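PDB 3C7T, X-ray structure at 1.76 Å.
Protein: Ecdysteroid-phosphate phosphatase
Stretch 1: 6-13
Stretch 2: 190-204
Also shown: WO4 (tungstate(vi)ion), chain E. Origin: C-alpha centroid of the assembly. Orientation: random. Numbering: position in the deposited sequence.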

ATOM      1  N   TRP A   6     -12.549  22.032  12.000  1.00 29.39           N
ATOM      2  CA  TRP A   6     -12.475  20.557  12.023  1.00 28.05           C
ATOM      3  C   TRP A   6     -11.571  20.033  13.140  1.00 26.55           C
ATOM      4  O   TRP A   6     -10.494  20.561  13.397  1.00 26.15           O
ATOM      5  CB  TRP A   6     -11.893  20.004  10.724  1.00 27.85           C
ATOM      6  CG  TRP A   6     -12.656  20.212   9.459  1.00 28.70           C
ATOM      7  CD1 TRP A   6     -12.485  21.217   8.556  1.00 29.23           C
ATOM      8  CD2 TRP A   6     -13.658  19.350   8.921  1.00 29.02           C
ATOM      9  NE1 TRP A   6     -13.346  21.051   7.488  1.00 28.46           N
ATOM     10  CE2 TRP A   6     -14.075  19.909   7.689  1.00 29.77           C
ATOM     11  CE3 TRP A   6     -14.258  18.161   9.364  1.00 28.84           C
ATOM     12  CZ2 TRP A   6     -15.066  19.314   6.892  1.00 28.96           C
ATOM     13  CZ3 TRP A   6     -15.236  17.567   8.568  1.00 29.77           C
ATOM     14  CH2 TRP A   6     -15.633  18.151   7.349  1.00 29.72           C
ATOM     15  N   VAL A   7     -12.006  18.962  13.786  1.00 25.13           N
ATOM     16  CA  VAL A   7     -11.119  18.196  14.655  1.00 23.40           C
ATOM     17  C   VAL A   7     -11.200  16.736  14.181  1.00 22.31           C
ATOM     18  O   VAL A   7     -12.297  16.176  14.021  1.00 21.59           O
ATOM     19  CB  VAL A   7     -11.486  18.340  16.148  1.00 23.53           C
ATOM     20  CG1 VAL A   7     -10.623  17.436  17.003  1.00 24.33           C
ATOM     21  CG2 VAL A   7     -11.336  19.813  16.602  1.00 22.69           C
ATOM     22  N   PHE A   8     -10.029  16.150  13.936  1.00 21.33           N
ATOM     23  CA  PHE A   8      -9.943  14.803  13.368  1.00 19.88           C
ATOM     24  C   PHE A   8      -9.260  13.867  14.327  1.00 19.41           C
ATOM     25  O   PHE A   8      -8.462  14.300  15.160  1.00 19.27           O
ATOM     26  CB  PHE A   8      -9.126  14.837  12.072  1.00 20.43           C
ATOM     27  CG  PHE A   8      -9.743  15.660  10.992  1.00 21.06           C
ATOM     28  CD1 PHE A   8     -10.953  15.284  10.423  1.00 21.58           C
ATOM     29  CD2 PHE A   8      -9.106  16.797  10.529  1.00 23.50           C
ATOM     30  CE1 PHE A   8     -11.511  16.031   9.402  1.00 21.71           C
ATOM     31  CE2 PHE A   8      -9.666  17.560   9.501  1.00 23.52           C
ATOM     32  CZ  PHE A   8     -10.862  17.178   8.947  1.00 23.36           C
ATOM     33  N   ALA A   9      -9.553  12.571  14.196  1.00 19.73           N
ATOM     34  CA  ALA A   9      -8.838  11.554  14.967  1.00 18.71           C
ATOM     35  C   ALA A   9      -8.513  10.446  13.981  1.00 18.82           C
ATOM     36  O   ALA A   9      -9.357  10.057  13.156  1.00 17.54           O
ATOM     37  CB  ALA A   9      -9.676  11.007  16.090  1.00 19.83           C
ATOM     38  N   LEU A  10      -7.275   9.991  14.039  1.00 17.83           N
ATOM     39  CA  LEU A  10      -6.777   9.024  13.058  1.00 17.48           C
ATOM     40  C   LEU A  10      -6.054   7.873  13.753  1.00 17.38           C
ATOM     41  O   LEU A  10      -5.126   8.111  14.531  1.00 18.42           O
ATOM     42  CB  LEU A  10      -5.831   9.759  12.104  1.00 17.52           C
ATOM     43  CG  LEU A  10      -5.136   9.020  10.955  1.00 17.52           C
ATOM     44  CD1 LEU A  10      -6.161   8.562   9.899  1.00 19.20           C
ATOM     45  CD2 LEU A  10      -4.130   9.902  10.306  1.00 19.02           C
ATOM     46  N   ARG A  11      -6.455   6.627  13.481  1.00 17.00           N
ATOM     47  CA  ARG A  11      -5.656   5.475  13.955  1.00 16.77           C
ATOM     48  C   ARG A  11      -4.353   5.359  13.129  1.00 18.09           C
ATOM     49  O   ARG A  11      -4.314   5.712  11.936  1.00 17.77           O
ATOM     50  CB  ARG A  11      -6.458   4.155  13.863  1.00 17.88           C
ATOM     51  CG  ARG A  11      -5.781   2.991  14.571  1.00 17.74           C
ATOM     52  CD  ARG A  11      -6.509   1.671  14.329  1.00 17.34           C
ATOM     53  NE  ARG A  11      -5.745   0.567  14.869  1.00 16.91           N
ATOM     54  CZ  ARG A  11      -5.805  -0.684  14.397  1.00 19.01           C
ATOM     55  NH1 ARG A  11      -6.584  -1.004  13.361  1.00 19.74           N
ATOM     56  NH2 ARG A  11      -5.049  -1.622  14.929  1.00 20.46           N
ATOM     57  N   HIS A  12      -3.294   4.858  13.758  1.00 16.69           N
ATOM     58  CA  HIS A  12      -2.029   4.648  13.068  1.00 16.67           C
ATOM     59  C   HIS A  12      -2.230   3.661  11.898  1.00 17.04           C
ATOM     60  O   HIS A  12      -3.240   2.936  11.836  1.00 16.78           O
ATOM     61  CB  HIS A  12      -1.023   4.069  14.053  1.00 16.02           C
ATOM     62  CG  HIS A  12      -1.484   2.784  14.665  1.00 14.90           C
ATOM     63  ND1 HIS A  12      -1.518   1.589  13.965  1.00 14.17           N
ATOM     64  CD2 HIS A  12      -1.962   2.517  15.902  1.00 16.75           C
ATOM     65  CE1 HIS A  12      -1.987   0.640  14.760  1.00 18.79           C
ATOM     66  NE2 HIS A  12      -2.283   1.185  15.933  1.00 13.91           N
ATOM     67  N   GLY A  13      -1.259   3.620  10.980  1.00 17.14           N
ATOM     68  CA  GLY A  13      -1.321   2.721   9.840  1.00 16.38           C
ATOM     69  C   GLY A  13      -0.848   1.327  10.220  1.00 17.18           C
ATOM     70  O   GLY A  13      -0.617   1.029  11.400  1.00 16.25           O
ATOM     71  N   ILE A 190      -3.509  11.911  16.277  1.00 20.02           N
ATOM     72  CA  ILE A 190      -3.074  10.702  15.578  1.00 19.96           C
ATOM     73  C   ILE A 190      -2.610   9.703  16.608  1.00 20.00           C
ATOM     74  O   ILE A 190      -1.639   9.940  17.345  1.00 19.01           O
ATOM     75  CB  ILE A 190      -2.011  11.014  14.518  1.00 20.27           C
ATOM     76  CG1 ILE A 190      -2.654  11.919  13.457  1.00 22.96           C
ATOM     77  CG2 ILE A 190      -1.453   9.695  13.913  1.00 20.13           C
ATOM     78  CD1 ILE A 190      -1.695  12.617  12.504  1.00 25.86           C
ATOM     79  N   GLY A 191      -3.334   8.593  16.691  1.00 19.66           N
ATOM     80  CA  GLY A 191      -3.165   7.696  17.830  1.00 19.92           C
ATOM     81  C   GLY A 191      -3.546   6.258  17.548  1.00 20.03           C
ATOM     82  O   GLY A 191      -3.055   5.634  16.614  1.00 20.69           O
ATOM     83  N   HIS A 192      -4.434   5.750  18.387  1.00 19.86           N
ATOM     84  CA  HIS A 192      -4.727   4.332  18.502  1.00 19.74           C
ATOM     85  C   HIS A 192      -6.200   4.137  18.111  1.00 19.98           C
ATOM     86  O   HIS A 192      -6.880   5.117  17.823  1.00 20.68           O
ATOM     87  CB  HIS A 192      -4.448   3.903  19.956  1.00 19.19           C
ATOM     88  CG  HIS A 192      -3.038   4.177  20.398  1.00 18.10           C
ATOM     89  ND1 HIS A 192      -1.978   3.346  20.088  1.00 19.34           N
ATOM     90  CD2 HIS A 192      -2.516   5.210  21.097  1.00 20.22           C
ATOM     91  CE1 HIS A 192      -0.863   3.861  20.580  1.00 21.90           C
ATOM     92  NE2 HIS A 192      -1.166   4.986  21.211  1.00 22.25           N
ATOM     93  N   ALA A 193      -6.696   2.901  18.099  1.00 22.28           N
ATOM     94  CA  ALA A 193      -8.090   2.630  17.694  1.00 22.33           C
ATOM     95  C   ALA A 193      -9.073   3.391  18.595  1.00 23.63           C
ATOM     96  O   ALA A 193     -10.062   3.968  18.115  1.00 24.31           O
ATOM     97  CB  ALA A 193      -8.381   1.134  17.707  1.00 22.67           C
ATOM     98  N   ILE A 194      -8.737   3.444  19.888  1.00 22.92           N
ATOM     99  CA  ILE A 194      -9.568   4.072  20.925  1.00 23.30           C
ATOM    100  C   ILE A 194      -9.618   5.619  20.814  1.00 22.66           C
ATOM    101  O   ILE A 194     -10.551   6.275  21.327  1.00 23.36           O
ATOM    102  CB  ILE A 194      -9.068   3.599  22.326  1.00 23.37           C
ATOM    103  CG1 ILE A 194     -10.045   3.948  23.459  1.00 26.05           C
ATOM    104  CG2 ILE A 194      -7.652   4.124  22.621  1.00 23.34           C
ATOM    105  CD1 ILE A 194     -11.439   3.421  23.261  1.00 28.25           C
ATOM    106  N   THR A 195      -8.630   6.200  20.130  1.00 22.40           N
ATOM    107  CA  THR A 195      -8.491   7.653  19.996  1.00 21.97           C
ATOM    108  C   THR A 195      -9.725   8.314  19.384  1.00 22.67           C
ATOM    109  O   THR A 195     -10.120   9.435  19.785  1.00 21.49           O
ATOM    110  CB  THR A 195      -7.230   8.013  19.186  1.00 22.67           C
ATOM    111  OG1 THR A 195      -6.094   7.492  19.873  1.00 21.48           O
ATOM    112  CG2 THR A 195      -7.067   9.562  19.015  1.00 22.33           C
ATOM    113  N   LEU A 196     -10.343   7.614  18.423  1.00 22.26           N
ATOM    114  CA  LEU A 196     -11.535   8.126  17.758  1.00 23.46           C
ATOM    115  C   LEU A 196     -12.685   8.301  18.751  1.00 24.10           C
ATOM    116  O   LEU A 196     -13.274   9.388  18.824  1.00 24.67           O
ATOM    117  CB  LEU A 196     -11.945   7.242  16.571  1.00 22.71           C
ATOM    118  CG  LEU A 196     -11.147   7.458  15.268  1.00 23.85           C
ATOM    119  CD1 LEU A 196      -9.660   7.078  15.386  1.00 24.71           C
ATOM    120  CD2 LEU A 196     -11.800   6.657  14.129  1.00 21.59           C
ATOM    121  N   ASP A 197     -12.984   7.257  19.529  1.00 24.87           N
ATOM    122  CA  ASP A 197     -13.979   7.363  20.618  1.00 26.45           C
ATOM    123  C   ASP A 197     -13.573   8.349  21.731  1.00 25.64           C
ATOM    124  O   ASP A 197     -14.434   9.031  22.307  1.00 26.21           O
ATOM    125  CB  ASP A 197     -14.290   5.995  21.225  1.00 27.39           C
ATOM    126  CG  ASP A 197     -15.372   5.243  20.458  1.00 31.98           C
ATOM    127  OD1 ASP A 197     -15.902   5.781  19.460  1.00 36.26           O
ATOM    128  OD2 ASP A 197     -15.711   4.108  20.876  1.00 38.46           O
ATOM    129  N   GLN A 198     -12.277   8.451  22.024  1.00 25.11           N
ATOM    130  CA  GLN A 198     -11.800   9.460  22.996  1.00 25.20           C
ATOM    131  C   GLN A 198     -12.070  10.898  22.536  1.00 25.18           C
ATOM    132  O   GLN A 198     -12.478  11.789  23.333  1.00 23.66           O
ATOM    133  CB  GLN A 198     -10.312   9.291  23.279  1.00 24.91           C
ATOM    134  CG  GLN A 198      -9.983   8.076  24.104  1.00 25.67           C
ATOM    135  CD  GLN A 198      -8.511   7.970  24.333  1.00 27.33           C
ATOM    136  OE1 GLN A 198      -7.756   7.584  23.437  1.00 26.39           O
ATOM    137  NE2 GLN A 198      -8.078   8.336  25.529  1.00 25.61           N
ATOM    138  N   MET A 199     -11.863  11.144  21.247  1.00 24.97           N
ATOM    139  CA  MET A 199     -12.098  12.476  20.694  1.00 25.83           C
ATOM    140  C   MET A 199     -13.563  12.868  20.772  1.00 26.42           C
ATOM    141  O   MET A 199     -13.881  13.998  21.175  1.00 26.72           O
ATOM    142  CB  MET A 199     -11.623  12.580  19.241  1.00 26.11           C
ATOM    143  CG  MET A 199     -12.081  13.864  18.578  1.00 28.02           C
ATOM    144  SD  MET A 199     -11.929  13.926  16.788  1.00 32.92           S
ATOM    145  CE  MET A 199     -13.112  12.688  16.248  1.00 32.21           C
ATOM    146  N   VAL A 200     -14.441  11.952  20.377  1.00 26.42           N
ATOM    147  CA  VAL A 200     -15.884  12.178  20.430  1.00 27.09           C
ATOM    148  C   VAL A 200     -16.304  12.461  21.875  1.00 27.06           C
ATOM    149  O   VAL A 200     -16.981  13.452  22.148  1.00 28.02           O
ATOM    150  CB  VAL A 200     -16.686  10.975  19.880  1.00 27.84           C
ATOM    151  CG1 VAL A 200     -18.201  11.168  20.119  1.00 27.35           C
ATOM    152  CG2 VAL A 200     -16.381  10.747  18.397  1.00 27.88           C
ATOM    153  N   GLY A 201     -15.901  11.594  22.802  1.00 26.84           N
ATOM    154  CA  GLY A 201     -16.196  11.810  24.225  1.00 27.16           C
ATOM    155  C   GLY A 201     -15.662  13.103  24.819  1.00 27.08           C
ATOM    156  O   GLY A 201     -16.331  13.723  25.649  1.00 27.23           O
ATOM    157  N   ALA A 202     -14.454  13.510  24.417  1.00 26.92           N
ATOM    158  CA  ALA A 202     -13.822  14.726  24.959  1.00 27.74           C
ATOM    159  C   ALA A 202     -14.491  15.986  24.443  1.00 27.98           C
ATOM    160  O   ALA A 202     -14.637  16.950  25.186  1.00 28.07           O
ATOM    161  CB  ALA A 202     -12.336  14.764  24.637  1.00 27.99           C
ATOM    162  N   LEU A 203     -14.902  15.963  23.177  1.00 28.09           N
ATOM    163  CA  LEU A 203     -15.514  17.138  22.544  1.00 29.15           C
ATOM    164  C   LEU A 203     -16.996  17.307  22.868  1.00 29.78           C
ATOM    165  O   LEU A 203     -17.474  18.438  23.024  1.00 29.59           O
ATOM    166  CB  LEU A 203     -15.241  17.166  21.034  1.00 28.34           C
ATOM    167  CG  LEU A 203     -13.867  17.757  20.671  1.00 29.60           C
ATOM    168  CD1 LEU A 203     -12.719  16.892  21.163  1.00 29.84           C
ATOM    169  CD2 LEU A 203     -13.744  17.966  19.176  1.00 28.71           C
ATOM    170  N   HIS A 204     -17.712  16.195  23.002  1.00 30.53           N
ATOM    171  CA  HIS A 204     -19.074  16.241  23.531  1.00 32.26           C
ATOM    172  C   HIS A 204     -19.105  16.773  24.971  1.00 33.01           C
ATOM    173  O   HIS A 204     -20.025  17.514  25.346  1.00 33.17           O
ATOM    174  CB  HIS A 204     -19.767  14.878  23.416  1.00 32.25           C
ATOM    175  CG  HIS A 204     -20.289  14.593  22.039  1.00 32.69           C
ATOM    176  ND1 HIS A 204     -20.646  13.327  21.622  1.00 33.77           N
ATOM    177  CD2 HIS A 204     -20.487  15.408  20.977  1.00 33.27           C
ATOM    178  CE1 HIS A 204     -21.066  13.381  20.370  1.00 34.65           C
ATOM    179  NE2 HIS A 204     -20.970  14.630  19.952  1.00 35.71           N
TER
HETATM  180  W   WO4 E   1      -3.305   0.129  17.936  1.00 20.56           W
HETATM  181  O1  WO4 E   1      -4.883   1.113  17.408  1.00 20.07           O
HETATM  182  O2  WO4 E   1      -4.070  -0.811  19.511  1.00 18.66           O
HETATM  183  O3  WO4 E   1      -2.654  -1.403  16.854  1.00 13.35           O
HETATM  184  O4  WO4 E   1      -1.839   1.156  18.744  1.00 18.26           O

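The apolar centre of the contact lies where strand 6-11 packs against the helix that carries Leu-196, Met-199 and Leu-203. The two axes approach to 6.7 Å and run nearly antiparallel, at 163°. Ala-9 lies at the centre of the contact. Its small side chain points toward the helix, and Ala-9 CA lies 5.2 Å from Leu-196 CA. Ala-9 CB packs 3.9 Å from Leu-196 CG and 3.8 Å from Met-199 SD. Val-7 continues the same apolar surface. Its CG1 lies 3.8 Å from Met-199 SD, and its CB lies 3.8 Å from Leu-203 CD2. Phe-8, between Val-7 and Ala-9 in sequence, points its side chain away, as expected from the alternation of a strand.

Further along, the strand pairs in parallel with strand 190-191. Leu-10 and Ile-190 sit on one face of this sheet, with Leu-10 CD2 4.0 Å from Ile-190 CG1. Two backbone hydrogen bonds fix the register. Gly-191 N donates to Leu-10 O at 2.8 Å, in an almost linear bond. His-12 N donates to Gly-191 O at 3.0 Å with a more bent geometry.

Gly-191 leads into the segment at His-192. A CB on Gly-191 would clash with Thr-195 OG1, at 2.4 Å. That hydroxyl accepts a hydrogen bond from His-192 N, with 2.8 Å between His-192 N and Thr-195 OG1, tying this segment to the helix at Thr-195.

At the polar edge, both stretches hold the tungstate. His-12 NE2 binds WO4 W at 2.5 Å, while His-12 ND1 donates to Gly-13 O at 2.8 Å, which steadies the ring. Arg-11 extends its side chain past Ala-193, and Arg-11 NE donates to WO4 O1 at 2.7 Å. Ala-193 N donates to the same WO4 O1 at 2.6 Å. His-192 ND1 donates to WO4 O4, also at 2.6 Å. The oxyanion thus bridges the two stretches.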